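Local coordinates for SnoaL-like domain-containing protein (PDB 3G8Z) that is of unknown function but belongs to the SnoaL-like family, whose cystatin-like fold pairs a curved sheet with helices around a pocket, at residues Trp51-Asn56 and Val132-Ala137; Asn81-Ile86 and Gly107-Val112; Asp97-Thr102 and Leu122-Gly127. All coordinates share one frame; numbering follows the deposited sequence.

Contact 1. Residues Trp51-Asn56 and Val132-Ala137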
loop_
_atom_site.group_PDB
_atom_site.type_symbol
_atom_site.label_atom_id
_atom_site.label_comp_id
_atom_site.label_asym_id
_atom_site.label_seq_id
_atom_site.Cartn_x
_atom_site.Cartn_y
_atom_site.Cartn_z
ATOM N N TRP A 51 14.791 -3.423 -0.488
ATOM C CA TRP A 51 13.771 -3.909 -1.417
ATOM C C TRP A 51 13.104 -5.177 -0.873
ATOM O O TRP A 51 13.768 -6.213 -0.729
ATOM C CB TRP A 51 14.458 -4.200 -2.746
ATOM C CG TRP A 51 13.563 -4.613 -3.834
ATOM C CD1 TRP A 51 12.924 -5.809 -3.959
ATOM C CD2 TRP A 51 13.208 -3.843 -4.981
ATOM N NE1 TRP A 51 12.176 -5.832 -5.115
ATOM C CE2 TRP A 51 12.338 -4.634 -5.762
ATOM C CE3 TRP A 51 13.550 -2.569 -5.434
ATOM C CZ2 TRP A 51 11.817 -4.189 -6.979
ATOM C CZ3 TRP A 51 13.028 -2.136 -6.644
ATOM C CH2 TRP A 51 12.171 -2.936 -7.392
ATOM N N HIS A 52 11.817 -5.093 -0.534
ATOM C CA HIS A 52 11.086 -6.242 0.032
ATOM C C HIS A 52 10.222 -6.925 -1.036
ATOM O O HIS A 52 9.222 -6.366 -1.499
ATOM C CB HIS A 52 10.173 -5.830 1.192
ATOM C CG HIS A 52 10.832 -4.978 2.234
ATOM N ND1 HIS A 52 11.617 -5.503 3.234
ATOM C CD2 HIS A 52 10.757 -3.650 2.473
ATOM C CE1 HIS A 52 12.035 -4.526 4.024
ATOM N NE2 HIS A 52 11.499 -3.392 3.601
ATOM N N GLN A 53 10.609 -8.125 -1.428
ATOM C CA GLN A 53 9.891 -8.867 -2.442
ATOM C C GLN A 53 9.151 -10.001 -1.751
ATOM O O GLN A 53 9.776 -10.864 -1.113
ATOM C CB GLN A 53 10.894 -9.409 -3.462
ATOM C CG GLN A 53 10.273 -10.095 -4.681
ATOM C CD GLN A 53 9.865 -9.141 -5.798
ATOM O OE1 GLN A 53 10.566 -8.173 -6.100
ATOM N NE2 GLN A 53 8.729 -9.420 -6.418
ATOM N N PRO A 54 7.819 -10.010 -1.863
ATOM C CA PRO A 54 6.996 -10.972 -1.169
ATOM C C PRO A 54 7.064 -12.366 -1.760
ATOM O O PRO A 54 7.620 -12.576 -2.837
ATOM C CB PRO A 54 5.591 -10.401 -1.351
ATOM C CG PRO A 54 5.650 -9.700 -2.618
ATOM C CD PRO A 54 7.012 -9.104 -2.690
ATOM N N GLY A 55 6.552 -13.325 -1.013
ATOM C CA GLY A 55 6.262 -14.622 -1.567
ATOM C C GLY A 55 7.282 -15.686 -1.252
ATOM O O GLY A 55 8.047 -15.597 -0.297
ATOM N N ASN A 56 7.290 -16.701 -2.097
ATOM C CA ASN A 56 8.063 -17.873 -1.842
ATOM C C ASN A 56 8.647 -18.379 -3.130
ATOM O O ASN A 56 8.352 -19.495 -3.566
ATOM C CB ASN A 56 7.154 -18.902 -1.187
ATOM C CG ASN A 56 7.077 -18.713 0.309
ATOM O OD1 ASN A 56 7.945 -19.194 1.045
ATOM N ND2 ASN A 56 6.061 -17.984 0.772
ATOM N N VAL A 132 11.445 -0.134 -0.954
ATOM C CA VAL A 132 10.423 -0.649 -1.849
ATOM C C VAL A 132 9.779 -1.858 -1.167
ATOM O O VAL A 132 10.499 -2.736 -0.657
ATOM C CB VAL A 132 11.042 -1.069 -3.199
ATOM C CG1 VAL A 132 10.028 -1.795 -4.075
ATOM C CG2 VAL A 132 11.634 0.170 -3.952
ATOM N N ARG A 133 8.450 -1.878 -1.111
ATOM C CA ARG A 133 7.727 -3.071 -0.676
ATOM C C ARG A 133 6.625 -3.380 -1.645
ATOM O O ARG A 133 5.778 -2.552 -1.889
ATOM C CB ARG A 133 7.134 -2.939 0.732
ATOM C CG ARG A 133 6.531 -4.269 1.207
ATOM C CD ARG A 133 5.915 -4.163 2.558
ATOM N NE ARG A 133 6.877 -3.807 3.583
ATOM C CZ ARG A 133 7.686 -4.663 4.172
ATOM N NH1 ARG A 133 7.670 -5.939 3.818
ATOM N NH2 ARG A 133 8.523 -4.228 5.118
ATOM N N LEU A 134 6.663 -4.586 -2.197
ATOM C CA LEU A 134 5.746 -4.988 -3.237
ATOM C C LEU A 134 4.648 -5.884 -2.658
ATOM O O LEU A 134 4.887 -6.661 -1.734
ATOM C CB LEU A 134 6.514 -5.729 -4.340
ATOM C CG LEU A 134 7.678 -4.940 -4.994
ATOM C CD1 LEU A 134 8.255 -5.624 -6.211
ATOM C CD2 LEU A 134 7.244 -3.568 -5.335
ATOM N N PHE A 135 3.458 -5.765 -3.238
ATOM C CA PHE A 135 2.308 -6.524 -2.840
ATOM C C PHE A 135 1.649 -7.082 -4.106
ATOM O O PHE A 135 1.523 -6.375 -5.111
ATOM C CB PHE A 135 1.290 -5.627 -2.133
ATOM C CG PHE A 135 1.747 -5.109 -0.829
ATOM C CD1 PHE A 135 2.533 -3.967 -0.765
ATOM C CD2 PHE A 135 1.352 -5.718 0.346
ATOM C CE1 PHE A 135 2.944 -3.471 0.457
ATOM C CE2 PHE A 135 1.750 -5.234 1.545
ATOM C CZ PHE A 135 2.557 -4.102 1.610
ATOM N N SER A 136 1.209 -8.330 -4.031
ATOM C CA SER A 136 0.536 -8.972 -5.163
ATOM C C SER A 136 -0.785 -9.568 -4.763
ATOM O O SER A 136 -0.923 -10.151 -3.677
ATOM C CB SER A 136 1.399 -10.106 -5.701
ATOM O OG SER A 136 2.615 -9.621 -6.206
ATOM N N ALA A 137 -1.761 -9.497 -5.658
ATOM C CA ALA A 137 -3.093 -9.990 -5.333
ATOM C C ALA A 137 -3.166 -11.505 -5.345
ATOM O O ALA A 137 -4.033 -12.080 -4.712
ATOM C CB ALA A 137 -4.125 -9.421 -6.317
#
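Strands 51-53 and 132-136 run parallel, their axes 4.7 Å apart at closest approach and inclined by 15°, where they pair within the curved mixed sheet of the cystatin-like, SnoaL-type fold. The backbone of His52 is held at both ends: its N gives a nearly straight bond to Val132 O (2.7 Å), and its O receives Leu134 N. Trp51 and Val132 lie side by side on the sheet face that meets helix 66-79. Val132 CG1 sits 3.8 Å from the centroid of the six-membered ring of Trp51, almost on the ring normal, a CH-pi contact. In the plane of that indole, NE1 donates to Gln53 OE1, which helps set the rotation of the ring, itself packed on Val69, Met72 and Leu73 of helix 66-79.

The other face carries His52 and Arg133. The guanidinium lies flat on the imidazole, planes 10° apart, with NH2 over the ring centre. A bend at chi3 (-62°) turns the otherwise extended Arg133 chain onto the ring. Both imidazole nitrogens are engaged, NE2 with Glu131 and ND1 with Thr62, so the ring is fixed in its own plane while the arginine stacks on it. Farther along, where strand 51-53 has ended, Pro54 crosses over Leu134, bringing its CG to 3.3 Å from Leu134 O, an oxygen that accepts a hydrogen bond from Ser95 of the second subunit.

Contact 2. Residues Asn81-Ile86 and Gly107-Val112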
loop_
_atom_site.group_PDB
_atom_site.type_symbol
_atom_site.label_atom_id
_atom_site.label_comp_id
_atom_site.label_asym_id
_atom_site.label_seq_id
_atom_site.Cartn_x
_atom_site.Cartn_y
_atom_site.Cartn_z
ATOM N N ASN A 81 11.674 -13.686 -19.612
ATOM C CA ASN A 81 11.833 -13.457 -21.046
ATOM C C ASN A 81 11.436 -12.050 -21.390
ATOM O O ASN A 81 10.822 -11.820 -22.427
ATOM C CB ASN A 81 10.997 -14.456 -21.872
ATOM C CG ASN A 81 11.241 -14.343 -23.364
ATOM O OD1 ASN A 81 12.340 -14.033 -23.797
ATOM N ND2 ASN A 81 10.194 -14.612 -24.177
ATOM N N GLY A 82 11.802 -11.110 -20.503
ATOM C CA GLY A 82 11.493 -9.703 -20.673
ATOM C C GLY A 82 10.024 -9.343 -20.641
ATOM O O GLY A 82 9.648 -8.216 -21.016
ATOM N N THR A 83 9.173 -10.263 -20.210
ATOM C CA THR A 83 7.727 -10.035 -20.305
ATOM C C THR A 83 7.099 -9.493 -19.024
ATOM O O THR A 83 5.963 -9.016 -19.051
ATOM C CB THR A 83 6.963 -11.332 -20.679
ATOM O OG1 THR A 83 7.022 -12.261 -19.576
ATOM C CG2 THR A 83 7.553 -11.949 -21.944
ATOM N N PHE A 84 7.792 -9.578 -17.893
ATOM C CA PHE A 84 7.207 -9.026 -16.679
ATOM C C PHE A 84 7.013 -7.535 -16.822
ATOM O O PHE A 84 7.943 -6.811 -17.175
ATOM C CB PHE A 84 8.024 -9.313 -15.438
ATOM C CG PHE A 84 7.411 -8.742 -14.205
ATOM C CD1 PHE A 84 6.374 -9.400 -13.577
ATOM C CD2 PHE A 84 7.818 -7.528 -13.721
ATOM C CE1 PHE A 84 5.776 -8.870 -12.453
ATOM C CE2 PHE A 84 7.207 -6.990 -12.582
ATOM C CZ PHE A 84 6.183 -7.671 -11.970
ATOM N N ALA A 85 5.789 -7.079 -16.569
ATOM C CA ALA A 85 5.433 -5.691 -16.815
ATOM C C ALA A 85 4.388 -5.159 -15.849
ATOM O O ALA A 85 3.509 -5.884 -15.375
ATOM C CB ALA A 85 4.945 -5.532 -18.225
ATOM N N ILE A 86 4.518 -3.872 -15.555
ATOM C CA ILE A 86 3.436 -3.123 -14.956
ATOM C C ILE A 86 2.574 -2.688 -16.125
ATOM O O ILE A 86 2.885 -1.713 -16.827
ATOM C CB ILE A 86 3.956 -1.932 -14.146
ATOM C CG1 ILE A 86 4.881 -2.433 -13.032
ATOM C CG2 ILE A 86 2.793 -1.154 -13.560
ATOM C CD1 ILE A 86 5.488 -1.335 -12.150
ATOM N N GLY A 107 2.682 -10.877 -17.378
ATOM C CA GLY A 107 3.860 -11.519 -17.838
ATOM C C GLY A 107 3.505 -12.900 -18.332
ATOM O O GLY A 107 2.427 -13.411 -18.083
ATOM N N GLN A 108 4.450 -13.516 -19.009
ATOM C CA GLN A 108 4.236 -14.849 -19.508
ATOM C C GLN A 108 5.581 -15.507 -19.459
ATOM O O GLN A 108 6.467 -15.147 -20.245
ATOM C CB GLN A 108 3.693 -14.771 -20.925
ATOM C CG GLN A 108 3.514 -16.128 -21.608
ATOM C CD GLN A 108 2.496 -16.980 -20.902
ATOM O OE1 GLN A 108 1.342 -16.577 -20.732
ATOM N NE2 GLN A 108 2.908 -18.197 -20.507
ATOM N N ALA A 109 5.742 -16.426 -18.514
ATOM C CA ALA A 109 6.995 -17.156 -18.314
ATOM C C ALA A 109 6.809 -18.393 -17.415
ATOM O O ALA A 109 5.865 -18.478 -16.623
ATOM C CB ALA A 109 8.032 -16.229 -17.722
ATOM N N ASN A 110 7.730 -19.346 -17.532
ATOM C CA ASN A 110 7.665 -20.597 -16.753
ATOM C C ASN A 110 6.310 -21.293 -16.859
ATOM O O ASN A 110 5.890 -22.008 -15.953
ATOM C CB ASN A 110 8.030 -20.374 -15.296
ATOM C CG ASN A 110 9.480 -20.004 -15.122
ATOM O OD1 ASN A 110 10.290 -20.163 -16.055
ATOM N ND2 ASN A 110 9.831 -19.489 -13.934
ATOM N N GLY A 111 5.661 -21.116 -18.002
ATOM C CA GLY A 111 4.381 -21.747 -18.258
ATOM C C GLY A 111 3.243 -21.031 -17.557
ATOM O O GLY A 111 2.130 -21.515 -17.553
ATOM N N VAL A 112 3.525 -19.878 -16.960
ATOM C CA VAL A 112 2.514 -19.125 -16.219
ATOM C C VAL A 112 2.118 -17.816 -16.905
ATOM O O VAL A 112 2.971 -16.988 -17.199
ATOM C CB VAL A 112 2.998 -18.759 -14.791
ATOM C CG1 VAL A 112 1.896 -17.988 -14.030
ATOM C CG2 VAL A 112 3.426 -20.014 -14.047
HETATM O O HOH W 1 7.589 -15.523 -22.919
#
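The phenyl ring of Phe84 meets two other aromatic rings, Phe105 and Trp146, each inclined to it by about 45°, and it also packs on Phe145 of helix 139-146; across to 107-112 it is the backbone that approaches, with Phe84 CA 4.3 Å from Gly107 CA. The contact lies at the open end of the beta hairpin, where strand 85-95 begins and strand 98-109 ends, just after helix 66-79 closes in a Schellman motif with Asn81 as its C-prime residue. Gly107, without a side chain, brings its backbone close to Phe84. Its CA makes a CA-H...O contact with Thr83 O at 3.5 Å.

Thr83 makes the direct polar link. With chi1 at 69°, OG1 stands between its own backbone N and carbonyl carbon and faces Gln108, whose N-H reaches it at 2.9 Å in a nearly straight bond (176°). The same hydroxyl is hydrogen-bonded to Ser80 O, tying the end of helix 66-79 to the last residues of strand 98-109. Beyond Gln108 the chain reverses through a type I' turn from Ala109 to Val112. A water adds a second bridge, accepting from Asn81 ND2 at 3.0 Å and donating to Gln108 O at 2.9 Å.

Contact 3. Residues Asp97-Thr102 and Leu122-Gly127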
loop_
_atom_site.group_PDB
_atom_site.type_symbol
_atom_site.label_atom_id
_atom_site.label_comp_id
_atom_site.label_asym_id
_atom_site.label_seq_id
_atom_site.Cartn_x
_atom_site.Cartn_y
_atom_site.Cartn_z
ATOM N N ASP A 97 6.286 9.909 3.891
ATOM C CA ASP A 97 7.309 9.761 2.835
ATOM C C ASP A 97 7.048 8.562 1.921
ATOM O O ASP A 97 7.875 8.234 1.072
ATOM C CB ASP A 97 8.713 9.636 3.443
ATOM C CG ASP A 97 9.120 10.848 4.251
ATOM O OD1 ASP A 97 8.590 11.957 3.985
ATOM O OD2 ASP A 97 9.994 10.678 5.147
ATOM N N TRP A 98 5.899 7.908 2.096
ATOM C CA TRP A 98 5.515 6.770 1.266
ATOM C C TRP A 98 4.582 7.165 0.148
ATOM O O TRP A 98 3.751 8.052 0.296
ATOM C CB TRP A 98 4.800 5.711 2.103
ATOM C CG TRP A 98 5.711 5.047 3.084
ATOM C CD1 TRP A 98 5.988 5.449 4.355
ATOM C CD2 TRP A 98 6.499 3.882 2.846
ATOM N NE1 TRP A 98 6.907 4.587 4.933
ATOM C CE2 TRP A 98 7.229 3.617 4.027
ATOM C CE3 TRP A 98 6.656 3.031 1.753
ATOM C CZ2 TRP A 98 8.097 2.534 4.138
ATOM C CZ3 TRP A 98 7.515 1.952 1.866
ATOM C CH2 TRP A 98 8.215 1.709 3.055
ATOM N N VAL A 99 4.686 6.439 -0.955
ATOM C CA VAL A 99 3.740 6.539 -2.026
ATOM C C VAL A 99 3.250 5.127 -2.305
ATOM O O VAL A 99 4.063 4.226 -2.477
ATOM C CB VAL A 99 4.394 7.136 -3.276
ATOM C CG1 VAL A 99 3.425 7.020 -4.488
ATOM C CG2 VAL A 99 4.816 8.596 -3.019
ATOM N N ALA A 100 1.936 4.924 -2.317
ATOM C CA ALA A 100 1.361 3.665 -2.810
ATOM C C ALA A 100 0.900 3.845 -4.228
ATOM O O ALA A 100 0.240 4.845 -4.575
ATOM C CB ALA A 100 0.208 3.180 -1.954
ATOM N N ILE A 101 1.296 2.891 -5.063
ATOM C CA ILE A 101 0.860 2.863 -6.437
ATOM C C ILE A 101 0.078 1.592 -6.638
ATOM O O ILE A 101 0.628 0.507 -6.502
ATOM C CB ILE A 101 2.037 2.885 -7.427
ATOM C CG1 ILE A 101 3.033 3.984 -7.016
ATOM C CG2 ILE A 101 1.490 3.083 -8.867
ATOM C CD1 ILE A 101 4.489 3.627 -7.164
ATOM N N THR A 102 -1.204 1.733 -6.980
ATOM C CA THR A 102 -2.046 0.621 -7.315
ATOM C C THR A 102 -1.856 0.368 -8.795
ATOM O O THR A 102 -1.763 1.310 -9.588
ATOM C CB THR A 102 -3.548 0.896 -7.006
ATOM O OG1 THR A 102 -3.908 2.176 -7.530
ATOM C CG2 THR A 102 -3.776 0.898 -5.504
ATOM N N LEU A 122 6.522 2.719 -2.128
ATOM C CA LEU A 122 7.848 3.326 -2.221
ATOM C C LEU A 122 8.020 4.314 -1.097
ATOM O O LEU A 122 7.108 5.118 -0.838
ATOM C CB LEU A 122 8.030 4.095 -3.541
ATOM C CG LEU A 122 7.678 3.372 -4.845
ATOM C CD1 LEU A 122 7.903 4.302 -6.044
ATOM C CD2 LEU A 122 8.453 2.094 -4.998
ATOM N N ARG A 123 9.174 4.277 -0.449
ATOM C CA ARG A 123 9.544 5.307 0.500
ATOM C C ARG A 123 10.576 6.188 -0.176
ATOM O O ARG A 123 11.541 5.690 -0.713
ATOM C CB ARG A 123 10.133 4.725 1.780
ATOM C CG ARG A 123 10.337 5.799 2.834
ATOM C CD ARG A 123 10.530 5.245 4.249
ATOM N NE ARG A 123 11.571 4.248 4.351
ATOM C CZ ARG A 123 12.854 4.494 4.643
ATOM N NH1 ARG A 123 13.302 5.726 4.848
ATOM N NH2 ARG A 123 13.711 3.491 4.724
ATOM N N ILE A 124 10.332 7.489 -0.193
ATOM C CA ILE A 124 11.136 8.410 -0.989
ATOM C C ILE A 124 11.682 9.478 -0.079
ATOM O O ILE A 124 10.956 10.039 0.722
ATOM C CB ILE A 124 10.303 9.025 -2.111
ATOM C CG1 ILE A 124 9.941 7.916 -3.111
ATOM C CG2 ILE A 124 11.031 10.214 -2.759
ATOM C CD1 ILE A 124 8.672 8.187 -3.930
ATOM N N GLU A 125 12.977 9.720 -0.200
ATOM C CA GLU A 125 13.702 10.665 0.641
ATOM C C GLU A 125 14.730 11.364 -0.207
ATOM O O GLU A 125 15.479 10.709 -0.909
ATOM C CB GLU A 125 14.488 9.934 1.725
ATOM C CG GLU A 125 13.747 9.582 2.984
ATOM C CD GLU A 125 14.720 9.174 4.100
ATOM O OE1 GLU A 125 15.890 9.629 4.071
ATOM O OE2 GLU A 125 14.323 8.396 4.998
ATOM N N ASP A 126 14.794 12.685 -0.122
ATOM C CA ASP A 126 15.842 13.435 -0.810
ATOM C C ASP A 126 15.920 13.038 -2.278
ATOM O O ASP A 126 17.005 12.899 -2.837
ATOM C CB ASP A 126 17.191 13.184 -0.125
ATOM C CG ASP A 126 17.223 13.681 1.313
ATOM O OD1 ASP A 126 16.481 14.643 1.645
ATOM O OD2 ASP A 126 17.998 13.110 2.120
ATOM N N GLY A 127 14.764 12.850 -2.903
ATOM C CA GLY A 127 14.706 12.706 -4.352
ATOM C C GLY A 127 14.954 11.290 -4.822
ATOM O O GLY A 127 14.999 11.031 -6.019
#
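Trp98 and Arg123 face each other as a non-hydrogen-bonded pair of the antiparallel hairpin formed by strands 98-109 and 112-125, and the indole lies across the aliphatic part of the arginine. Arg123 CB stands 3.6 Å from the centroid of the six-membered ring of Trp98, only 2° off the normal, a CH-pi contact over the face. The chain then runs along the ring, bringing CD to 3.6 Å from Trp98 CZ2. A turn at chi3 (53°) follows, and the guanidinium does not stack: its plane stands 58° from that of the indole and presents an edge to CZ2. That orientation suits its polar partners, since NH1 forms a salt bridge with Glu125 OE2 at 2.9 Å and NE another with Glu131, so two carboxylates fix the group.

The opposite face of the sheet is apolar. Here Ile101 CD1 touches Leu122 CD1 at 3.7 Å, the two side chains meeting at a slant, and Val99 CG2 comes to 4.0 Å from Ile124 CD1 on the diagonal. Between the faces, Val99 and Leu122 exchange two backbone hydrogen bonds, while Asp97 O takes the N-H of Ile124 at 2.9 Å. The two strands run antiparallel with a marked twist.

Helix 22-35 covers the apolar face, with Ala26 on Val99, Tyr29 on Leu122 and Ile25 on Ile124. Strand 128-136 flanks 122-125 and strand 85-95 flanks 98-102, while on the Trp98 face Arg133 of the second subunit packs against the indole.

In the fold
All three contacts belong to one mixed sheet. Contacts 1 and 3, with centres about 15 Å apart, touch directly: Val132 CG2 meets Leu122 CD2 at 3.9 Å, joining neighbouring strands 128-136 and 112-125. Glu131 links them again, bonding His52 and Arg123. Both also touch the second subunit, whereas contact 2 touches no other chain of the assembly. Contact 2 lies about 17 Å from contact 1 between centres, nearest atoms about 6 Å apart; it shares strand 98-109 with contact 3, its centre about 26 Å away across the chain's centre. Glycerol, probably from the crystallisation liquor, lies about 3 Å from the side chain of Arg133 and about 4 Å from that of Phe84, nearest atoms; no active site is established.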